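Local coordinates for protein succinylglutamate desuccinylase (Vibrio parahaemolyticus, PDB 2BCO) that probably hydrolyses N-succinylglutamate to succinate and glutamate with one zinc ion per subunit, the last step of arginine degradation by the succinyltransferase pathway, at residues Lys35-Gln38 and Arg39-Glu43; Ala130-Leu133 and Lys134-Arg138; Arg315-Ala318 and Ile319-Ala323. All blocks are in the same frame, centred on the assembly; numbering follows the deposited sequence.

Interaction 1. Residues Lys35-Gln38 and Arg39-Glu43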
ATOM      1  N   LYS A  35      -3.323 -15.941  15.453  1.00 21.50           N
ATOM      2  CA  LYS A  35      -4.695 -15.689  15.878  1.00 22.02           C
ATOM      3  C   LYS A  35      -5.558 -15.227  14.706  1.00 21.07           C
ATOM      4  O   LYS A  35      -5.304 -14.177  14.116  1.00 19.39           O
ATOM      5  CB  LYS A  35      -4.723 -14.630  16.987  1.00 43.21           C
ATOM      6  CG  LYS A  35      -3.861 -14.969  18.198  1.00 47.64           C
ATOM      7  CD  LYS A  35      -4.082 -13.993  19.347  1.00 51.88           C
ATOM      8  CE  LYS A  35      -3.655 -12.575  18.976  1.00 57.84           C
ATOM      9  NZ  LYS A  35      -3.866 -11.602  20.096  1.00 61.21           N
ATOM     10  N   LEU A  36      -6.571 -16.018  14.362  1.00 26.36           N
ATOM     11  CA  LEU A  36      -7.472 -15.662  13.270  1.00 26.18           C
ATOM     12  C   LEU A  36      -8.700 -14.993  13.874  1.00 26.15           C
ATOM     13  O   LEU A  36      -9.607 -15.665  14.349  1.00 28.03           O
ATOM     14  CB  LEU A  36      -7.898 -16.905  12.481  1.00 31.50           C
ATOM     15  CG  LEU A  36      -8.658 -16.625  11.173  1.00 32.59           C
ATOM     16  CD1 LEU A  36      -7.721 -15.974  10.167  1.00 31.45           C
ATOM     17  CD2 LEU A  36      -9.214 -17.921  10.603  1.00 30.58           C
ATOM     18  N   TYR A  37      -8.726 -13.667  13.856  1.00 23.40           N
ATOM     19  CA  TYR A  37      -9.840 -12.926  14.428  1.00 24.29           C
ATOM     20  C   TYR A  37     -11.148 -13.113  13.673  1.00 23.34           C
ATOM     21  O   TYR A  37     -12.200 -13.296  14.282  1.00 21.21           O
ATOM     22  CB  TYR A  37      -9.508 -11.439  14.484  1.00 38.96           C
ATOM     23  CG  TYR A  37      -8.427 -11.080  15.472  1.00 44.80           C
ATOM     24  CD1 TYR A  37      -8.583 -11.332  16.832  1.00 48.13           C
ATOM     25  CD2 TYR A  37      -7.266 -10.440  15.055  1.00 46.01           C
ATOM     26  CE1 TYR A  37      -7.603 -10.952  17.756  1.00 50.02           C
ATOM     27  CE2 TYR A  37      -6.284 -10.056  15.965  1.00 47.95           C
ATOM     28  CZ  TYR A  37      -6.458 -10.311  17.312  1.00 49.63           C
ATOM     29  OH  TYR A  37      -5.491  -9.920  18.208  1.00 53.98           O
ATOM     30  N   GLN A  38     -11.075 -13.060  12.348  1.00 25.72           N
ATOM     31  CA  GLN A  38     -12.248 -13.205  11.491  1.00 23.26           C
ATOM     32  C   GLN A  38     -11.725 -13.488  10.088  1.00 21.72           C
ATOM     33  O   GLN A  38     -10.513 -13.598   9.894  1.00 22.43           O
ATOM     34  CB  GLN A  38     -13.059 -11.907  11.496  1.00 27.97           C
ATOM     35  CG  GLN A  38     -12.258 -10.702  11.022  1.00 31.51           C
ATOM     36  CD  GLN A  38     -13.005  -9.390  11.152  1.00 32.64           C
ATOM     37  OE1 GLN A  38     -13.178  -8.865  12.250  1.00 34.10           O
ATOM     38  NE2 GLN A  38     -13.455  -8.855  10.024  1.00 34.16           N
ATOM     39  N   ARG A  39     -12.619 -13.596   9.109  1.00 28.00           N
ATOM     40  CA  ARG A  39     -12.184 -13.874   7.743  1.00 27.96           C
ATOM     41  C   ARG A  39     -11.180 -12.845   7.210  1.00 25.47           C
ATOM     42  O   ARG A  39     -11.464 -11.647   7.158  1.00 25.90           O
ATOM     43  CB  ARG A  39     -13.385 -13.962   6.789  1.00 27.49           C
ATOM     44  CG  ARG A  39     -12.989 -14.278   5.346  1.00 31.89           C
ATOM     45  CD  ARG A  39     -14.146 -14.744   4.453  1.00 35.86           C
ATOM     46  NE  ARG A  39     -15.106 -13.688   4.132  1.00 39.59           N
ATOM     47  CZ  ARG A  39     -15.725 -13.568   2.955  1.00 41.39           C
ATOM     48  NH1 ARG A  39     -15.485 -14.436   1.974  1.00 37.55           N
ATOM     49  NH2 ARG A  39     -16.597 -12.586   2.760  1.00 40.61           N
ATOM     50  N   GLY A  40      -9.999 -13.331   6.832  1.00 17.93           N
ATOM     51  CA  GLY A  40      -8.973 -12.468   6.279  1.00 15.05           C
ATOM     52  C   GLY A  40      -8.198 -11.613   7.261  1.00 14.86           C
ATOM     53  O   GLY A  40      -7.535 -10.664   6.861  1.00 17.79           O
ATOM     54  N   VAL A  41      -8.275 -11.937   8.542  1.00 13.95           N
ATOM     55  CA  VAL A  41      -7.562 -11.170   9.550  1.00 12.86           C
ATOM     56  C   VAL A  41      -6.750 -12.156  10.382  1.00 15.15           C
ATOM     57  O   VAL A  41      -7.305 -12.952  11.134  1.00 15.88           O
ATOM     58  CB  VAL A  41      -8.550 -10.391  10.437  1.00 13.27           C
ATOM     59  CG1 VAL A  41      -7.797  -9.544  11.456  1.00  9.82           C
ATOM     60  CG2 VAL A  41      -9.439  -9.506   9.550  1.00 14.37           C
ATOM     61  N   LEU A  42      -5.432 -12.112  10.231  1.00 14.52           N
ATOM     62  CA  LEU A  42      -4.570 -13.040  10.952  1.00 17.36           C
ATOM     63  C   LEU A  42      -3.475 -12.293  11.692  1.00 17.30           C
ATOM     64  O   LEU A  42      -2.700 -11.563  11.078  1.00 19.37           O
ATOM     65  CB  LEU A  42      -3.917 -14.018   9.963  1.00 17.79           C
ATOM     66  CG  LEU A  42      -3.491 -15.442  10.378  1.00 22.31           C
ATOM     67  CD1 LEU A  42      -2.183 -15.809   9.663  1.00 17.73           C
ATOM     68  CD2 LEU A  42      -3.306 -15.550  11.881  1.00 21.52           C
ATOM     69  N   GLU A  43      -3.410 -12.457  13.007  1.00 16.92           N
ATOM     70  CA  GLU A  43      -2.353 -11.807  13.767  1.00 17.97           C
ATOM     71  C   GLU A  43      -1.261 -12.829  14.047  1.00 18.41           C
ATOM     72  O   GLU A  43      -1.547 -13.997  14.302  1.00 19.87           O
ATOM     73  CB  GLU A  43      -2.874 -11.256  15.088  1.00 22.70           C
ATOM     74  CG  GLU A  43      -1.858 -10.366  15.788  1.00 25.04           C
ATOM     75  CD  GLU A  43      -2.422  -9.680  17.009  1.00 29.61           C
ATOM     76  OE1 GLU A  43      -3.487  -9.024  16.888  1.00 32.45           O
ATOM     77  OE2 GLU A  43      -1.801  -9.790  18.086  1.00 28.05           O
TER
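Arg39 and Gly40 bend the chain after Gln38 so that Val41 N returns to Gln38 O, donating at 3.1 Å and closing a type II beta turn that joins strands 33-38 and 41-45 into a beta hairpin. Gly40 takes the positive phi (77°) of the second corner. At Val41 the two methyls divide the work: CG2 meets Gln38 CG at 3.4 Å, while CG1 reaches the edge of the Tyr37 ring, near its plane, 3.7 Å from CD2. Val41 O receives a weak bond from Tyr37 N. Leu42 faces Leu36 as a non-hydrogen-bonded antiparallel pair on the side of the hairpin that meets Phe10 of helix 10-15; Leu36 CD1 lies 4.3 Å from Leu42 CG.

Glu43 completes the series as the hydrogen-bonded partner of Lys35, its N donating to Lys35 O at 2.8 Å and its O accepting from Lys35 N. With CG anti to the backbone N (chi1 -170°) and the chain extended, its carboxylate travels alongside the lysine to the Tyr37 hydroxyl. Tyr37 OH donates to Glu43 OE1 over 2.6 Å, approaching from above the carboxylate plane, which is turned 62° from the ring. Lys35 is bent at its third torsion; its NZ donates to Tyr37 OH at 3.0 Å and makes a long, weak salt bridge to Glu43 OE2. Arg90 NE pairs with that same oxygen. The tyrosine hydroxyl therefore accepts from an ammonium while donating to a carboxylate, and two cations beside buried Glu43 would be expected to favour its ionised form.

Interaction 2. Residues Ala130-Leu133 and Lys134-Arg138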
ATOM      1  N   ALA A 130     -14.433  -0.532   5.479  1.00 14.42           N
ATOM      2  CA  ALA A 130     -13.486   0.471   5.946  1.00 15.24           C
ATOM      3  C   ALA A 130     -13.708   0.704   7.446  1.00 19.09           C
ATOM      4  O   ALA A 130     -12.751   0.842   8.216  1.00 19.68           O
ATOM      5  CB  ALA A 130     -13.674   1.771   5.166  1.00  2.10           C
ATOM      6  N   ASP A 131     -14.979   0.743   7.849  1.00 18.79           N
ATOM      7  CA  ASP A 131     -15.331   0.946   9.244  1.00 18.68           C
ATOM      8  C   ASP A 131     -14.690  -0.160  10.093  1.00 17.66           C
ATOM      9  O   ASP A 131     -14.143   0.108  11.166  1.00 15.90           O
ATOM     10  CB  ASP A 131     -16.857   0.937   9.406  1.00 33.80           C
ATOM     11  CG  ASP A 131     -17.456   2.342   9.485  1.00 35.51           C
ATOM     12  OD1 ASP A 131     -17.206   3.175   8.593  1.00 35.29           O
ATOM     13  OD2 ASP A 131     -18.188   2.613  10.458  1.00 43.35           O
ATOM     14  N   THR A 132     -14.754  -1.397   9.606  1.00 11.14           N
ATOM     15  CA  THR A 132     -14.149  -2.520  10.318  1.00 10.86           C
ATOM     16  C   THR A 132     -12.617  -2.439  10.308  1.00 11.17           C
ATOM     17  O   THR A 132     -11.971  -2.781  11.294  1.00 12.19           O
ATOM     18  CB  THR A 132     -14.549  -3.881   9.700  1.00 11.10           C
ATOM     19  OG1 THR A 132     -15.965  -4.073   9.834  1.00 13.18           O
ATOM     20  CG2 THR A 132     -13.816  -5.025  10.402  1.00  4.70           C
ATOM     21  N   LEU A 133     -12.037  -1.992   9.196  1.00 11.85           N
ATOM     22  CA  LEU A 133     -10.584  -1.896   9.104  1.00 13.69           C
ATOM     23  C   LEU A 133     -10.012  -0.885  10.102  1.00 12.53           C
ATOM     24  O   LEU A 133      -8.943  -1.108  10.680  1.00 12.85           O
ATOM     25  CB  LEU A 133     -10.163  -1.545   7.671  1.00 17.70           C
ATOM     26  CG  LEU A 133     -10.510  -2.637   6.638  1.00 20.76           C
ATOM     27  CD1 LEU A 133     -10.228  -2.148   5.228  1.00 17.90           C
ATOM     28  CD2 LEU A 133      -9.708  -3.902   6.932  1.00 22.96           C
ATOM     29  N   LYS A 134     -10.727   0.215  10.316  1.00 11.74           N
ATOM     30  CA  LYS A 134     -10.263   1.223  11.264  1.00 15.00           C
ATOM     31  C   LYS A 134     -10.198   0.612  12.658  1.00 15.99           C
ATOM     32  O   LYS A 134      -9.337   0.972  13.459  1.00 16.44           O
ATOM     33  CB  LYS A 134     -11.198   2.435  11.287  1.00 14.99           C
ATOM     34  CG  LYS A 134     -11.414   3.110   9.950  1.00 16.62           C
ATOM     35  CD  LYS A 134     -12.289   4.337  10.126  1.00 14.34           C
ATOM     36  CE  LYS A 134     -12.525   5.044   8.807  1.00 16.13           C
ATOM     37  NZ  LYS A 134     -13.390   6.251   8.983  1.00 15.77           N
ATOM     38  N   LEU A 135     -11.122  -0.305  12.938  1.00 16.29           N
ATOM     39  CA  LEU A 135     -11.178  -0.995  14.228  1.00 17.23           C
ATOM     40  C   LEU A 135      -9.976  -1.934  14.401  1.00 15.23           C
ATOM     41  O   LEU A 135      -9.365  -1.983  15.464  1.00 15.37           O
ATOM     42  CB  LEU A 135     -12.482  -1.796  14.331  1.00 25.99           C
ATOM     43  CG  LEU A 135     -13.711  -1.199  15.025  1.00 29.57           C
ATOM     44  CD1 LEU A 135     -13.725   0.310  14.919  1.00 28.96           C
ATOM     45  CD2 LEU A 135     -14.975  -1.811  14.416  1.00 28.33           C
ATOM     46  N   LEU A 136      -9.654  -2.687  13.349  1.00 18.19           N
ATOM     47  CA  LEU A 136      -8.524  -3.616  13.380  1.00 16.31           C
ATOM     48  C   LEU A 136      -7.224  -2.863  13.639  1.00 16.42           C
ATOM     49  O   LEU A 136      -6.341  -3.354  14.339  1.00 20.01           O
ATOM     50  CB  LEU A 136      -8.403  -4.354  12.052  1.00 15.59           C
ATOM     51  CG  LEU A 136      -9.605  -5.168  11.586  1.00 18.54           C
ATOM     52  CD1 LEU A 136      -9.258  -5.854  10.279  1.00 19.65           C
ATOM     53  CD2 LEU A 136      -9.980  -6.198  12.642  1.00 21.77           C
ATOM     54  N   VAL A 137      -7.103  -1.676  13.053  1.00 11.97           N
ATOM     55  CA  VAL A 137      -5.911  -0.868  13.227  1.00 12.75           C
ATOM     56  C   VAL A 137      -5.805  -0.444  14.680  1.00 14.33           C
ATOM     57  O   VAL A 137      -4.747  -0.573  15.307  1.00 12.68           O
ATOM     58  CB  VAL A 137      -5.956   0.402  12.336  1.00  9.70           C
ATOM     59  CG1 VAL A 137      -4.848   1.367  12.741  1.00  8.31           C
ATOM     60  CG2 VAL A 137      -5.801   0.015  10.878  1.00  9.50           C
ATOM     61  N   ARG A 138      -6.917   0.063  15.206  1.00 15.09           N
ATOM     62  CA  ARG A 138      -6.977   0.517  16.582  1.00 16.26           C
ATOM     63  C   ARG A 138      -6.570  -0.593  17.551  1.00 17.76           C
ATOM     64  O   ARG A 138      -5.699  -0.389  18.400  1.00 16.75           O
ATOM     65  CB  ARG A 138      -8.392   0.993  16.910  1.00 21.91           C
ATOM     66  CG  ARG A 138      -8.548   1.597  18.300  1.00 24.12           C
ATOM     67  CD  ARG A 138     -10.011   1.607  18.702  1.00 21.69           C
ATOM     68  NE  ARG A 138     -10.551   0.251  18.791  1.00 22.94           N
ATOM     69  CZ  ARG A 138     -11.841  -0.029  18.952  1.00 23.14           C
ATOM     70  NH1 ARG A 138     -12.724   0.957  19.036  1.00 23.57           N
ATOM     71  NH2 ARG A 138     -12.253  -1.288  19.036  1.00 20.43           N
TER
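Leu133 extends its CD2 methyl against CD1 of Leu136, 3.9 Å away, one turn further along helix 125-141. This is alpha-helical packing within the catalytic domain, whose family belongs to the zinc exopeptidase clan, and both leucines also touch Ile94 of strand 90-95, so the pair marks the face that the helix lays on that strand. Leu133 reaches Ile62 and Phe116 as well, and its side chain is about 9 Å from that of the zinc ligand His155: near the metal site, but separate from it.

The backbone evidence is a run of i to i+4 bonds. Lys134 N donates to Ala130 O at 3.0 Å, Leu136 N to Thr132 O at 3.1 Å, and Val137 N to Leu133 O. Thr132 O additionally takes a weak bond from Leu135 N, and the Leu136 side chain settles on the same oxygen with CG at 3.4 Å.

The Lys134 side chain touches Tyr206 of helix 203-211. Its CG stands anti to the carbonyl carbon (chi1 -56°), which lays the side chain along the preceding turn and sets CG 3.2 Å from Ala130 O. Beyond CG the chain is fully extended, and NZ ends 4.9 Å from Asp131 OD1, too far for a salt bridge although the opposite charges may attract weakly. Val137 also faces helix 203-211, touching Phe203 and Tyr211, whereas Leu135 lies on the exposed side beside Arg138. Val137 has CG2 anti to its carbonyl carbon, and this methyl rests 3.3 Å from Leu133 O.

Interaction 3. Residues Arg315-Ala318 and Ile319-Ala323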
ATOM      1  N   ARG A 315      -9.667  10.643 -15.979  1.00 32.54           N
ATOM      2  CA  ARG A 315     -10.563  11.607 -16.617  1.00 34.38           C
ATOM      3  C   ARG A 315     -12.028  11.464 -16.195  1.00 37.07           C
ATOM      4  O   ARG A 315     -12.844  12.347 -16.465  1.00 38.12           O
ATOM      5  CB  ARG A 315     -10.464  11.472 -18.136  1.00 31.25           C
ATOM      6  CG  ARG A 315     -10.919  10.119 -18.687  1.00 28.16           C
ATOM      7  CD  ARG A 315     -10.476   9.949 -20.132  1.00 25.81           C
ATOM      8  NE  ARG A 315     -10.940   8.706 -20.734  1.00 23.89           N
ATOM      9  CZ  ARG A 315     -12.202   8.466 -21.085  1.00 22.74           C
ATOM     10  NH1 ARG A 315     -13.132   9.389 -20.897  1.00 22.44           N
ATOM     11  NH2 ARG A 315     -12.530   7.306 -21.629  1.00 21.36           N
ATOM     12  N   HIS A 316     -12.360  10.360 -15.533  1.00 48.02           N
ATOM     13  CA  HIS A 316     -13.729  10.126 -15.093  1.00 51.05           C
ATOM     14  C   HIS A 316     -14.008  10.772 -13.742  1.00 52.67           C
ATOM     15  O   HIS A 316     -15.159  10.882 -13.318  1.00 53.56           O
ATOM     16  CB  HIS A 316     -14.001   8.626 -15.024  1.00 41.04           C
ATOM     17  CG  HIS A 316     -13.737   7.912 -16.311  1.00 41.79           C
ATOM     18  ND1 HIS A 316     -12.607   7.146 -16.520  1.00 42.37           N
ATOM     19  CD2 HIS A 316     -14.446   7.857 -17.462  1.00 41.73           C
ATOM     20  CE1 HIS A 316     -12.636   6.651 -17.743  1.00 43.19           C
ATOM     21  NE2 HIS A 316     -13.741   7.066 -18.338  1.00 43.68           N
ATOM     22  N   VAL A 317     -12.940  11.198 -13.078  1.00 56.66           N
ATOM     23  CA  VAL A 317     -13.034  11.845 -11.779  1.00 59.24           C
ATOM     24  C   VAL A 317     -14.117  12.918 -11.775  1.00 59.81           C
ATOM     25  O   VAL A 317     -14.143  13.793 -12.638  1.00 60.12           O
ATOM     26  CB  VAL A 317     -11.677  12.472 -11.399  1.00 49.64           C
ATOM     27  CG1 VAL A 317     -11.855  13.515 -10.324  1.00 51.86           C
ATOM     28  CG2 VAL A 317     -10.740  11.387 -10.915  1.00 51.61           C
ATOM     29  N   ALA A 318     -15.013  12.843 -10.797  1.00 49.08           N
ATOM     30  CA  ALA A 318     -16.100  13.806 -10.690  1.00 50.53           C
ATOM     31  C   ALA A 318     -15.576  15.234 -10.606  1.00 51.24           C
ATOM     32  O   ALA A 318     -14.410  15.466 -10.285  1.00 51.12           O
ATOM     33  CB  ALA A 318     -16.960  13.492  -9.466  1.00 64.46           C
ATOM     34  N   ILE A 319     -16.452  16.188 -10.896  1.00 45.92           N
ATOM     35  CA  ILE A 319     -16.111  17.605 -10.862  1.00 44.82           C
ATOM     36  C   ILE A 319     -15.575  18.027  -9.490  1.00 43.90           C
ATOM     37  O   ILE A 319     -16.084  17.600  -8.459  1.00 44.27           O
ATOM     38  CB  ILE A 319     -17.353  18.466 -11.199  1.00 66.15           C
ATOM     39  CG1 ILE A 319     -16.961  19.940 -11.292  1.00 66.59           C
ATOM     40  CG2 ILE A 319     -18.446  18.243 -10.156  1.00 66.44           C
ATOM     41  CD1 ILE A 319     -16.176  20.271 -12.532  1.00 66.88           C
ATOM     42  N   GLY A 320     -14.538  18.861  -9.485  1.00 46.03           N
ATOM     43  CA  GLY A 320     -13.980  19.334  -8.232  1.00 42.78           C
ATOM     44  C   GLY A 320     -12.957  18.440  -7.554  1.00 41.84           C
ATOM     45  O   GLY A 320     -12.278  18.882  -6.631  1.00 42.30           O
ATOM     46  N   GLN A 321     -12.854  17.185  -7.985  1.00 46.70           N
ATOM     47  CA  GLN A 321     -11.886  16.249  -7.409  1.00 44.89           C
ATOM     48  C   GLN A 321     -10.595  16.300  -8.231  1.00 43.46           C
ATOM     49  O   GLN A 321     -10.557  16.933  -9.287  1.00 44.16           O
ATOM     50  CB  GLN A 321     -12.449  14.825  -7.421  1.00 49.20           C
ATOM     51  CG  GLN A 321     -13.702  14.643  -6.585  1.00 51.99           C
ATOM     52  CD  GLN A 321     -13.462  14.909  -5.113  1.00 53.26           C
ATOM     53  OE1 GLN A 321     -12.706  14.189  -4.454  1.00 54.28           O
ATOM     54  NE2 GLN A 321     -14.100  15.951  -4.588  1.00 52.21           N
ATOM     55  N   ARG A 322      -9.539  15.640  -7.766  1.00 45.79           N
ATOM     56  CA  ARG A 322      -8.287  15.672  -8.512  1.00 43.30           C
ATOM     57  C   ARG A 322      -8.278  14.645  -9.629  1.00 42.60           C
ATOM     58  O   ARG A 322      -8.701  13.502  -9.443  1.00 42.40           O
ATOM     59  CB  ARG A 322      -7.080  15.459  -7.591  1.00 36.00           C
ATOM     60  CG  ARG A 322      -6.713  14.020  -7.264  1.00 33.54           C
ATOM     61  CD  ARG A 322      -5.313  14.006  -6.664  1.00 33.38           C
ATOM     62  NE  ARG A 322      -4.876  12.692  -6.203  1.00 33.27           N
ATOM     63  CZ  ARG A 322      -4.786  11.614  -6.976  1.00 34.84           C
ATOM     64  NH1 ARG A 322      -5.113  11.680  -8.266  1.00 34.95           N
ATOM     65  NH2 ARG A 322      -4.357  10.470  -6.457  1.00 31.10           N
ATOM     66  N   ALA A 323      -7.796  15.071 -10.794  1.00 29.06           N
ATOM     67  CA  ALA A 323      -7.731  14.215 -11.970  1.00 25.04           C
ATOM     68  C   ALA A 323      -6.338  13.646 -12.206  1.00 22.29           C
ATOM     69  O   ALA A 323      -6.180  12.665 -12.934  1.00 21.57           O
ATOM     70  CB  ALA A 323      -8.178  14.996 -13.190  1.00 19.78           C
TER
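Beside the Val317-Gln321 contact, the Arg315 guanidinium has His316 NE2 3.3 Å above one face, toward its rim; the imidazole in turn has the aliphatic Arg315 CG 3.9 Å above the centre of one face. Arg315 NE is held by a salt bridge to Asp279.

The packing across the turn belongs to Val317. Its CG1, anti to the backbone N (chi1 161°), lies against Gln321 CB, modelled at 3.2 Å, a separation short enough to be doubtful in detail; the two side chains cross at about a right angle. Both methyls also close on Arg322 O, CG1 and CG2 each at 3.3 Å. Gln321 then bends at its second torsion and leads its amide away from the valine.

Gln321 N donates to Ala318 O over 3.3 Å with an N-H...O angle of 159°, a fairly straight bond that closes the turn. Ile319 and Gly320 are the corners, and Gly320, the second, has a positive phi (85°), a conformation readily open to glycine. Backbone hydrogen bonds of Gly320 and Gln321 with Arg268 tie the bend to the residue just past strand 258-267. It is a type II beta turn leading into strand 322-335 of the barrel-sandwich hybrid domain.

Overall arrangement
Interactions 1 and 2 are partly buried neighbours, with centres 13 Å apart: the hairpin lies on helix 125-141, where Val41 CG2 meets Leu136 CD1 at 3.7 Å and Gln38 packs on Thr132. Strand 90-95 meets both: it pairs with strand 41-45, and its Ile94 touches Leu133 and Leu136. Interaction 3 is a surface turn in the hybrid domain, about 25 and 16 Å (nearest atoms) from interactions 1 and 2. A type II turn recurs in interactions 1 and 3, Gln38-Val41 and Ala318-Gln321, each with glycine at its second corner. Chemistry follows place: interaction 1 adds a charged, hydrogen-bonded cluster, interaction 2 relies on helical bonds and leucines, interaction 3 on one turn bond and a valine.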